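2-dehydropantoate 2-reductase (Enterococcus faecium, PDB 3WFI) acts as an NAD-dependent D-mandelate dehydrogenase, a Rossmann-fold member of the ketopantoate reductase family. Local coordinates at residues 211-214 against 215-219. Numbering follows the deposited sequence.
Sequences TSTA and HKMVA
Thr213 O accepts Met217 N at 3.0 Å with an N-H...O angle of 160°, and one residue on, Val218 N reaches Ala214 O at 2.9 Å and 170°. These two i to i+4 bonds identify the first turn of helix 214-231. A water accepts from each of two earlier amides of that turn: one molecule takes His215 N (2.9 Å) and donates to Thr211 O, while a second takes Lys216 N (2.9 Å) and donates to Ser212 O. Each water thus bridges backbone groups four residues apart. Among the side chains, the bend at chi3 of Met217 (-68°) swings its methyl CE back into van der Waals contact with the hydroxyl oxygen Thr213 OG1 at 3.6 Å; the two side chains cross at a slant. That hydroxyl is hydrogen-bonded to Glu300 O of the second subunit, whose Glu300 carboxylate also forms a salt bridge with Lys216 NZ. Ser212 OG bonds to Asp307 of the same neighbouring subunit, whereas within the chain His215 ND1 pairs with Glu246 of helix 238-246. The chemistry implies a helix start whose first amides are satisfied by two bridging waters, with polar side chains built into the dimer contact of the C-terminal domain.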
loop_
_atom_site.group_PDB
_atom_site.type_symbol
_atom_site.label_atom_id
_atom_site.label_comp_id
_atom_site.label_asym_id
_atom_site.label_seq_id
_atom_site.Cartn_x
_atom_site.Cartn_y
_atom_site.Cartn_z
ATOM N N THR B 211 -14.334 2.648 -6.598
ATOM C CA THR B 211 -13.655 1.347 -6.553
ATOM C C THR B 211 -14.310 0.382 -5.551
ATOM O O THR B 211 -14.929 0.819 -4.581
ATOM C CB THR B 211 -12.156 1.522 -6.254
ATOM O OG1 THR B 211 -11.965 1.936 -4.894
ATOM C CG2 THR B 211 -11.548 2.571 -7.198
ATOM N N SER B 212 -14.152 -0.923 -5.784
ATOM C CA SER B 212 -14.832 -1.943 -4.993
ATOM C C SER B 212 -14.226 -2.092 -3.605
ATOM O O SER B 212 -14.908 -2.547 -2.691
ATOM C CB SER B 212 -14.779 -3.301 -5.689
ATOM O OG SER B 212 -13.437 -3.680 -5.940
ATOM N N THR B 213 -12.966 -1.696 -3.446
ATOM C CA THR B 213 -12.231 -1.880 -2.179
ATOM C C THR B 213 -12.014 -0.605 -1.354
ATOM O O THR B 213 -11.426 -0.661 -0.262
ATOM C CB THR B 213 -10.851 -2.531 -2.443
ATOM O OG1 THR B 213 -10.125 -1.767 -3.411
ATOM C CG2 THR B 213 -11.025 -3.982 -2.931
ATOM N N ALA B 214 -12.457 0.548 -1.857
ATOM C CA ALA B 214 -12.243 1.806 -1.139
ATOM C C ALA B 214 -12.832 1.723 0.277
ATOM O O ALA B 214 -12.220 2.161 1.235
ATOM C CB ALA B 214 -12.818 2.984 -1.919
ATOM N N HIS B 215 -14.004 1.127 0.413
ATOM C CA HIS B 215 -14.636 1.057 1.723
ATOM C C HIS B 215 -13.780 0.251 2.697
ATOM O O HIS B 215 -13.545 0.676 3.816
ATOM C CB HIS B 215 -16.053 0.478 1.647
ATOM C CG HIS B 215 -16.643 0.208 2.992
ATOM N ND1 HIS B 215 -17.087 1.218 3.817
ATOM C CD2 HIS B 215 -16.838 -0.945 3.671
ATOM C CE1 HIS B 215 -17.527 0.697 4.949
ATOM N NE2 HIS B 215 -17.379 -0.613 4.889
ATOM N N LYS B 216 -13.299 -0.905 2.245
ATOM C CA LYS B 216 -12.459 -1.734 3.070
ATOM C C LYS B 216 -11.182 -0.986 3.483
ATOM O O LYS B 216 -10.757 -1.057 4.636
ATOM C CB LYS B 216 -12.123 -3.040 2.364
ATOM C CG LYS B 216 -11.040 -3.865 3.051
ATOM C CD LYS B 216 -11.475 -4.347 4.437
ATOM C CE LYS B 216 -10.566 -5.455 4.963
ATOM N NZ LYS B 216 -9.147 -5.033 4.991
ATOM N N MET B 217 -10.566 -0.287 2.549
ATOM C CA MET B 217 -9.289 0.384 2.846
ATOM C C MET B 217 -9.502 1.541 3.831
ATOM O O MET B 217 -8.745 1.710 4.784
ATOM C CB MET B 217 -8.638 0.870 1.555
ATOM C CG MET B 217 -8.163 -0.279 0.675
ATOM S SD MET B 217 -7.241 0.234 -0.794
ATOM C CE MET B 217 -8.549 1.033 -1.748
ATOM N N VAL B 218 -10.553 2.313 3.596
ATOM C CA VAL B 218 -10.922 3.404 4.492
ATOM C C VAL B 218 -11.250 2.850 5.890
ATOM O O VAL B 218 -10.739 3.349 6.881
ATOM C CB VAL B 218 -12.099 4.246 3.916
ATOM C CG1 VAL B 218 -12.679 5.197 4.967
ATOM C CG2 VAL B 218 -11.632 5.027 2.692
ATOM N N ALA B 219 -12.083 1.811 5.953
ATOM C CA ALA B 219 -12.509 1.249 7.229
ATOM C C ALA B 219 -11.342 0.732 8.033
ATOM O O ALA B 219 -11.280 0.935 9.257
ATOM C CB ALA B 219 -13.526 0.140 7.022
HETATM O O HOH W 1 -15.676 0.704 -1.872
HETATM O O HOH W 2 -14.698 -2.276 0.066
#